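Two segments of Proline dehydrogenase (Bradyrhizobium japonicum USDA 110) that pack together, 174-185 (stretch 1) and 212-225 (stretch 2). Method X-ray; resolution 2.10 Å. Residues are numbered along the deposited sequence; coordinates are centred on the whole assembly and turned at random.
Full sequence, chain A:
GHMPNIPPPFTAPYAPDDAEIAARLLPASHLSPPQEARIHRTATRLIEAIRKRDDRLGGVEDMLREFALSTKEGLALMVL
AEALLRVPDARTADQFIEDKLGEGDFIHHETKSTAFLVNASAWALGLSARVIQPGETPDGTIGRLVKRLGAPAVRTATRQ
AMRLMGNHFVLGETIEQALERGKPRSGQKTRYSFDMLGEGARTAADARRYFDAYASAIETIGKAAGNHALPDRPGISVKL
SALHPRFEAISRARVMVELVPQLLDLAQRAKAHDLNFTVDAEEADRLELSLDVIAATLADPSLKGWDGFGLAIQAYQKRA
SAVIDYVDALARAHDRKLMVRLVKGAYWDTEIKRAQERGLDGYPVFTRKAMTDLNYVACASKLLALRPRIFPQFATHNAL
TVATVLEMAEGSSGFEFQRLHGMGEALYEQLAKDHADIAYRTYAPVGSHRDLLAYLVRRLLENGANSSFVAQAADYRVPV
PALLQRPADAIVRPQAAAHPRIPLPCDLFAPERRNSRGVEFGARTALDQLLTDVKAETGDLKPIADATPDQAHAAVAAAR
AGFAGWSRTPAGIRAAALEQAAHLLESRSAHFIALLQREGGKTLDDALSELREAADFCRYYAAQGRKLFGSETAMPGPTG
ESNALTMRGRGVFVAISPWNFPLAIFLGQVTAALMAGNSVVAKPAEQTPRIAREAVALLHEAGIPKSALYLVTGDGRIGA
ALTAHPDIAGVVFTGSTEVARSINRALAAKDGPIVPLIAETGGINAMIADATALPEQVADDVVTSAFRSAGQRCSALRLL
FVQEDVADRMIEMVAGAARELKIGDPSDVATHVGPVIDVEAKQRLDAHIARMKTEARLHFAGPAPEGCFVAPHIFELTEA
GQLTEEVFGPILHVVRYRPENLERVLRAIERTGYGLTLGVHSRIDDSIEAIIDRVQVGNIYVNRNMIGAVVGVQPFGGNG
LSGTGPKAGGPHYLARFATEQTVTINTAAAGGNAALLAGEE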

ATOM      1  N   THR A 174      -7.268  37.676 -50.260  1.00 19.29           N
ATOM      2  CA  THR A 174      -7.318  36.810 -51.428  1.00 23.53           C
ATOM      3  C   THR A 174      -5.893  36.370 -51.729  1.00 19.93           C
ATOM      4  O   THR A 174      -4.945  36.930 -51.184  1.00 18.38           O
ATOM      5  CB  THR A 174      -7.852  37.558 -52.667  1.00 20.30           C
ATOM      6  OG1 THR A 174      -6.977  38.651 -52.985  1.00 21.23           O
ATOM      7  CG2 THR A 174      -9.276  38.079 -52.430  1.00 21.53           C
ATOM      8  N   ILE A 175      -5.734  35.383 -52.603  1.00 21.29           N
ATOM      9  CA  ILE A 175      -4.397  34.901 -52.934  1.00 19.51           C
ATOM     10  C   ILE A 175      -3.591  36.027 -53.594  1.00 20.63           C
ATOM     11  O   ILE A 175      -2.407  36.206 -53.300  1.00 25.66           O
ATOM     12  CB  ILE A 175      -4.431  33.596 -53.800  1.00 21.62           C
ATOM     13  CG1 ILE A 175      -3.040  32.958 -53.907  1.00 23.72           C
ATOM     14  CG2 ILE A 175      -4.955  33.874 -55.200  1.00 23.52           C
ATOM     15  CD1 ILE A 175      -2.364  32.681 -52.568  1.00 27.28           C
ATOM     16  N   GLU A 176      -4.243  36.813 -54.452  1.00 27.56           N
ATOM     17  CA  GLU A 176      -3.567  37.916 -55.146  1.00 26.91           C
ATOM     18  C   GLU A 176      -2.913  38.881 -54.165  1.00 22.18           C
ATOM     19  O   GLU A 176      -1.810  39.369 -54.402  1.00 26.34           O
ATOM     20  CB  GLU A 176      -4.533  38.699 -56.053  1.00 25.45           C
ATOM     21  CG  GLU A 176      -5.073  37.921 -57.237  1.00 35.89           C
ATOM     22  CD  GLU A 176      -6.284  37.077 -56.873  1.00 45.23           C
ATOM     23  OE1 GLU A 176      -6.764  37.185 -55.723  1.00 39.79           O
ATOM     24  OE2 GLU A 176      -6.756  36.305 -57.736  1.00 49.64           O
ATOM     25  N   GLN A 177      -3.606  39.162 -53.068  1.00 20.37           N
ATOM     26  CA  GLN A 177      -3.109  40.114 -52.085  1.00 14.61           C
ATOM     27  C   GLN A 177      -1.904  39.518 -51.361  1.00 22.73           C
ATOM     28  O   GLN A 177      -0.896  40.190 -51.149  1.00 17.94           O
ATOM     29  CB  GLN A 177      -4.222  40.463 -51.096  1.00 18.88           C
ATOM     30  CG  GLN A 177      -3.795  41.285 -49.883  1.00 32.25           C
ATOM     31  CD  GLN A 177      -4.995  41.931 -49.188  1.00 47.52           C
ATOM     32  OE1 GLN A 177      -5.353  41.566 -48.060  1.00 38.54           O
ATOM     33  NE2 GLN A 177      -5.643  42.876 -49.880  1.00 40.67           N
ATOM     34  N   ALA A 178      -2.019  38.245 -50.991  1.00 19.20           N
ATOM     35  CA  ALA A 178      -0.922  37.536 -50.342  1.00 22.92           C
ATOM     36  C   ALA A 178       0.317  37.541 -51.227  1.00 22.75           C
ATOM     37  O   ALA A 178       1.405  37.867 -50.771  1.00 22.71           O
ATOM     38  CB  ALA A 178      -1.330  36.104 -50.017  1.00 18.40           C
ATOM     39  N   LEU A 179       0.134  37.177 -52.493  1.00 22.42           N
ATOM     40  CA  LEU A 179       1.228  37.089 -53.451  1.00 23.90           C
ATOM     41  C   LEU A 179       1.897  38.440 -53.691  1.00 27.12           C
ATOM     42  O   LEU A 179       3.121  38.524 -53.780  1.00 22.81           O
ATOM     43  CB  LEU A 179       0.731  36.497 -54.775  1.00 19.95           C
ATOM     44  CG  LEU A 179       0.389  35.008 -54.733  1.00 24.96           C
ATOM     45  CD1 LEU A 179      -0.322  34.593 -56.013  1.00 22.88           C
ATOM     46  CD2 LEU A 179       1.655  34.148 -54.486  1.00 14.54           C
ATOM     47  N   GLU A 180       1.097  39.495 -53.808  1.00 20.62           N
ATOM     48  CA  GLU A 180       1.657  40.834 -53.972  1.00 26.04           C
ATOM     49  C   GLU A 180       2.476  41.214 -52.738  1.00 26.89           C
ATOM     50  O   GLU A 180       3.558  41.802 -52.844  1.00 27.11           O
ATOM     51  CB  GLU A 180       0.552  41.873 -54.229  1.00 23.95           C
ATOM     52  CG  GLU A 180       1.080  43.244 -54.639  1.00 34.22           C
ATOM     53  CD  GLU A 180       1.858  43.213 -55.949  1.00 34.00           C
ATOM     54  OE1 GLU A 180       1.545  42.373 -56.826  1.00 31.32           O
ATOM     55  OE2 GLU A 180       2.789  44.029 -56.093  1.00 38.06           O
ATOM     56  N   ARG A 181       1.964  40.861 -51.565  1.00 23.47           N
ATOM     57  CA  ARG A 181       2.645  41.196 -50.323  1.00 26.32           C
ATOM     58  C   ARG A 181       3.952  40.427 -50.174  1.00 31.69           C
ATOM     59  O   ARG A 181       4.897  40.909 -49.550  1.00 31.35           O
ATOM     60  CB  ARG A 181       1.748  40.926 -49.114  1.00 25.91           C
ATOM     61  CG  ARG A 181       2.264  41.556 -47.831  1.00 41.00           C
ATOM     62  CD  ARG A 181       1.563  40.998 -46.600  1.00 41.22           C
ATOM     63  NE  ARG A 181       0.119  40.885 -46.791  1.00 42.10           N
ATOM     64  CZ  ARG A 181      -0.722  41.914 -46.810  1.00 39.22           C
ATOM     65  NH1 ARG A 181      -2.022  41.705 -46.979  1.00 36.94           N
ATOM     66  NH2 ARG A 181      -0.266  43.151 -46.660  1.00 36.34           N
ATOM     67  N   GLY A 182       4.006  39.233 -50.754  1.00 30.26           N
ATOM     68  CA  GLY A 182       5.166  38.376 -50.584  1.00 29.74           C
ATOM     69  C   GLY A 182       6.249  38.575 -51.626  1.00 36.30           C
ATOM     70  O   GLY A 182       7.290  37.925 -51.567  1.00 37.50           O
ATOM     71  N   LYS A 183       6.019  39.473 -52.580  1.00 40.98           N
ATOM     72  CA  LYS A 183       6.988  39.688 -53.654  1.00 43.70           C
ATOM     73  C   LYS A 183       8.314  40.286 -53.174  1.00 42.33           C
ATOM     74  O   LYS A 183       8.359  40.973 -52.147  1.00 40.29           O
ATOM     75  CB  LYS A 183       6.387  40.531 -54.781  1.00 49.18           C
ATOM     76  CG  LYS A 183       5.374  39.767 -55.620  1.00 57.98           C
ATOM     77  CD  LYS A 183       5.308  40.285 -57.048  1.00 64.25           C
ATOM     78  CE  LYS A 183       4.770  41.701 -57.112  1.00 66.39           C
ATOM     79  NZ  LYS A 183       4.311  42.038 -58.490  1.00 72.03           N
ATOM     80  N   PRO A 184       9.403  39.997 -53.911  1.00 43.53           N
ATOM     81  CA  PRO A 184      10.756  40.533 -53.687  1.00 48.41           C
ATOM     82  C   PRO A 184      10.923  41.930 -54.290  1.00 60.57           C
ATOM     83  O   PRO A 184       9.970  42.465 -54.857  1.00 61.07           O
ATOM     84  CB  PRO A 184      11.664  39.545 -54.441  1.00 39.91           C
ATOM     85  CG  PRO A 184      10.772  38.432 -54.919  1.00 40.10           C
ATOM     86  CD  PRO A 184       9.387  38.987 -54.978  1.00 38.77           C
ATOM     87  N   ARG A 185      12.128  42.490 -54.196  1.00 74.04           N
ATOM     88  CA  ARG A 185      12.407  43.854 -54.660  1.00 80.07           C
ATOM     89  C   ARG A 185      12.109  44.102 -56.147  1.00 87.51           C
ATOM     90  O   ARG A 185      11.082  44.690 -56.492  1.00 89.12           O
ATOM     91  CB  ARG A 185      13.854  44.242 -54.337  1.00 78.44           C
TER
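Stretch 2, residues 212-225: DAYASAIETIGKAA

Stretch 2 is helical from Asp212, where it continues a helix begun earlier in the chain, and its phi/psi pairs stay near -60/-45 through Gly222. Regular i-to-i+4 backbone bonds confirm the assignment, among them Ala217 N to Ala213 O at 2.8 Å and Ile221 N to Ala217 O at 2.8 Å. By Ala224 the backbone has left the helix, with phi/psi of -126/48. In stretch 1 the helix starts at Ile175, just after Thr174, whose OG1 caps it by accepting a weak bond from Gln177 N at 3.4 Å.

The two helices run in nearly the same direction: their N-to-C axes make an angle of 20°, with a signed crossing angle of -20° and a closest approach of 10.2 Å. The register follows from this alignment. Ile175 CA lies 5.9 Å from Ala213 CA, and Leu179 CA lies 6.9 Å from Ala217 CA, so a step of four residues on one helix matches a step of four on the other. Beyond the helices the chains are further apart, with Pro184 CA 7.8 Å from Ala224 CA.

Apolar side-chain contacts follow the same order. Ile175, with chi1 in t and chi2 in p, brings CG1 to 3.7 Å from Ala213 CB. Leu179 has the largest covered area, 76 Å², and its m,t rotamer places CD2 4.2 Å from Ala217 CB. At the C-terminal end, Pro184 CG meets Ala224 CB at 4.2 Å, and both residues direct their CA-to-CB bonds toward the opposing stretch.

A second group of contacts sets carbon against the polar residues and backbone of stretch 2. Leu179 CD1 lies 3.8 Å from Ser216 O, 3.9 Å from Ala217 N and 3.6 Å from Thr220 OG1; a methyl carbon makes these van der Waals contacts. Thr220 also presents its methyl group to stretch 1, with CG2 4.3 Å from Lys183 CG. The aliphatic part of the lysine thus takes part in the packing, while its NZ forms a salt bridge within stretch 1 to Glu180 OE1 at 3.2 Å.

No hydrogen bond or salt bridge joins the stretches. The contact, which buries 356 Å² summed over both sides, is therefore one of van der Waals packing, part of it between apolar side chains. Tyr214, Ile218 and Ile221 point their CA-to-CB bonds away from stretch 1 and are buried in the assembly, so that side of the helix is covered by other parts of the structure.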

ATOM      1  N   ASP A 212      -6.750  27.485 -58.629  1.00 29.37           N
ATOM      2  CA  ASP A 212      -6.404  28.808 -59.145  1.00 25.31           C
ATOM      3  C   ASP A 212      -5.305  29.469 -58.314  1.00 21.33           C
ATOM      4  O   ASP A 212      -4.381  30.066 -58.861  1.00 24.71           O
ATOM      5  CB  ASP A 212      -7.640  29.711 -59.196  1.00 27.06           C
ATOM      6  CG  ASP A 212      -8.663  29.248 -60.220  1.00 32.33           C
ATOM      7  OD1 ASP A 212      -8.309  28.443 -61.107  1.00 33.55           O
ATOM      8  OD2 ASP A 212      -9.827  29.690 -60.137  1.00 32.98           O
ATOM      9  N   ALA A 213      -5.408  29.362 -56.994  1.00 18.02           N
ATOM     10  CA  ALA A 213      -4.385  29.924 -56.113  1.00 22.04           C
ATOM     11  C   ALA A 213      -3.005  29.316 -56.378  1.00 27.73           C
ATOM     12  O   ALA A 213      -2.005  30.041 -56.473  1.00 26.01           O
ATOM     13  CB  ALA A 213      -4.778  29.759 -54.639  1.00 16.58           C
ATOM     14  N   TYR A 214      -2.946  27.992 -56.495  1.00 20.23           N
ATOM     15  CA  TYR A 214      -1.687  27.327 -56.826  1.00 18.28           C
ATOM     16  C   TYR A 214      -1.164  27.831 -58.168  1.00 22.26           C
ATOM     17  O   TYR A 214       0.015  28.141 -58.305  1.00 22.19           O
ATOM     18  CB  TYR A 214      -1.864  25.810 -56.930  1.00 17.96           C
ATOM     19  CG  TYR A 214      -2.126  25.074 -55.630  1.00 27.23           C
ATOM     20  CD1 TYR A 214      -1.384  25.339 -54.486  1.00 31.17           C
ATOM     21  CD2 TYR A 214      -3.093  24.070 -55.568  1.00 22.81           C
ATOM     22  CE1 TYR A 214      -1.623  24.640 -53.295  1.00 33.54           C
ATOM     23  CE2 TYR A 214      -3.337  23.367 -54.395  1.00 18.47           C
ATOM     24  CZ  TYR A 214      -2.604  23.659 -53.261  1.00 28.89           C
ATOM     25  OH  TYR A 214      -2.847  22.957 -52.105  1.00 27.36           O
ATOM     26  N   ALA A 215      -2.054  27.874 -59.160  1.00 20.55           N
ATOM     27  CA  ALA A 215      -1.694  28.315 -60.500  1.00 29.52           C
ATOM     28  C   ALA A 215      -1.114  29.715 -60.436  1.00 27.33           C
ATOM     29  O   ALA A 215      -0.074  29.988 -61.025  1.00 28.41           O
ATOM     30  CB  ALA A 215      -2.909  28.276 -61.426  1.00 28.26           C
ATOM     31  N   SER A 216      -1.789  30.596 -59.703  1.00 27.97           N
ATOM     32  CA  SER A 216      -1.311  31.962 -59.514  1.00 26.28           C
ATOM     33  C   SER A 216       0.030  32.001 -58.783  1.00 26.00           C
ATOM     34  O   SER A 216       0.899  32.809 -59.121  1.00 29.25           O
ATOM     35  CB  SER A 216      -2.345  32.810 -58.760  1.00 25.50           C
ATOM     36  OG  SER A 216      -3.508  33.035 -59.545  1.00 32.04           O
ATOM     37  N   ALA A 217       0.203  31.138 -57.781  1.00 18.74           N
ATOM     38  CA  ALA A 217       1.444  31.121 -57.002  1.00 16.61           C
ATOM     39  C   ALA A 217       2.627  30.685 -57.871  1.00 20.28           C
ATOM     40  O   ALA A 217       3.718  31.254 -57.804  1.00 17.06           O
ATOM     41  CB  ALA A 217       1.302  30.194 -55.770  1.00 22.60           C
ATOM     42  N   ILE A 218       2.395  29.654 -58.677  1.00 21.36           N
ATOM     43  CA  ILE A 218       3.393  29.157 -59.606  1.00 24.89           C
ATOM     44  C   ILE A 218       3.879  30.259 -60.573  1.00 27.89           C
ATOM     45  O   ILE A 218       5.075  30.375 -60.825  1.00 30.07           O
ATOM     46  CB  ILE A 218       2.854  27.929 -60.368  1.00 20.10           C
ATOM     47  CG1 ILE A 218       2.834  26.714 -59.436  1.00 22.25           C
ATOM     48  CG2 ILE A 218       3.693  27.642 -61.608  1.00 20.96           C
ATOM     49  CD1 ILE A 218       2.035  25.524 -59.986  1.00 29.46           C
ATOM     50  N   GLU A 219       2.964  31.078 -61.091  1.00 24.11           N
ATOM     51  CA  GLU A 219       3.361  32.200 -61.942  1.00 32.67           C
ATOM     52  C   GLU A 219       4.179  33.240 -61.173  1.00 34.80           C
ATOM     53  O   GLU A 219       5.220  33.703 -61.650  1.00 30.39           O
ATOM     54  CB  GLU A 219       2.150  32.845 -62.614  1.00 31.53           C
ATOM     55  CG  GLU A 219       1.461  31.921 -63.593  1.00 37.94           C
ATOM     56  CD  GLU A 219       2.448  31.220 -64.515  1.00 38.66           C
ATOM     57  OE1 GLU A 219       3.249  31.917 -65.177  1.00 36.90           O
ATOM     58  OE2 GLU A 219       2.416  29.974 -64.585  1.00 27.08           O
ATOM     59  N   THR A 220       3.721  33.596 -59.977  1.00 30.25           N
ATOM     60  CA  THR A 220       4.460  34.543 -59.145  1.00 28.76           C
ATOM     61  C   THR A 220       5.872  34.039 -58.852  1.00 31.63           C
ATOM     62  O   THR A 220       6.854  34.751 -59.073  1.00 30.46           O
ATOM     63  CB  THR A 220       3.737  34.818 -57.813  1.00 32.65           C
ATOM     64  OG1 THR A 220       2.482  35.450 -58.082  1.00 36.02           O
ATOM     65  CG2 THR A 220       4.586  35.725 -56.911  1.00 23.02           C
ATOM     66  N   ILE A 221       5.962  32.814 -58.345  1.00 30.98           N
ATOM     67  CA  ILE A 221       7.249  32.197 -58.040  1.00 35.28           C
ATOM     68  C   ILE A 221       8.107  32.135 -59.292  1.00 30.90           C
ATOM     69  O   ILE A 221       9.306  32.428 -59.250  1.00 34.97           O
ATOM     70  CB  ILE A 221       7.078  30.760 -57.506  1.00 38.69           C
ATOM     71  CG1 ILE A 221       6.547  30.773 -56.078  1.00 49.54           C
ATOM     72  CG2 ILE A 221       8.395  30.007 -57.555  1.00 35.24           C
ATOM     73  CD1 ILE A 221       6.088  29.405 -55.607  1.00 52.26           C
ATOM     74  N   GLY A 222       7.475  31.750 -60.398  1.00 32.15           N
ATOM     75  CA  GLY A 222       8.144  31.597 -61.678  1.00 30.71           C
ATOM     76  C   GLY A 222       8.854  32.856 -62.135  1.00 39.41           C
ATOM     77  O   GLY A 222      10.049  32.834 -62.434  1.00 30.90           O
ATOM     78  N   LYS A 223       8.119  33.960 -62.180  1.00 37.73           N
ATOM     79  CA  LYS A 223       8.668  35.222 -62.657  1.00 37.90           C
ATOM     80  C   LYS A 223       9.808  35.738 -61.778  1.00 41.46           C
ATOM     81  O   LYS A 223      10.539  36.645 -62.170  1.00 43.14           O
ATOM     82  CB  LYS A 223       7.560  36.273 -62.776  1.00 44.55           C
ATOM     83  CG  LYS A 223       6.422  35.860 -63.703  1.00 53.47           C
ATOM     84  CD  LYS A 223       5.512  37.035 -64.035  1.00 63.01           C
ATOM     85  CE  LYS A 223       4.950  37.679 -62.778  1.00 66.90           C
ATOM     86  NZ  LYS A 223       4.018  38.796 -63.098  1.00 68.80           N
ATOM     87  N   ALA A 224       9.958  35.157 -60.593  1.00 36.40           N
ATOM     88  CA  ALA A 224      11.038  35.530 -59.691  1.00 46.25           C
ATOM     89  C   ALA A 224      11.856  34.309 -59.256  1.00 45.58           C
ATOM     90  O   ALA A 224      12.130  34.130 -58.072  1.00 51.04           O
ATOM     91  CB  ALA A 224      10.472  36.256 -58.476  1.00 43.60           C
ATOM     92  N   ALA A 225      12.251  33.477 -60.215  1.00 36.75           N
ATOM     93  CA  ALA A 225      12.894  32.202 -59.904  1.00 36.07           C
ATOM     94  C   ALA A 225      14.424  32.203 -59.991  1.00 45.57           C
ATOM     95  O   ALA A 225      15.072  31.255 -59.546  1.00 45.86           O
ATOM     96  CB  ALA A 225      12.329  31.101 -60.785  1.00 35.46           C
TER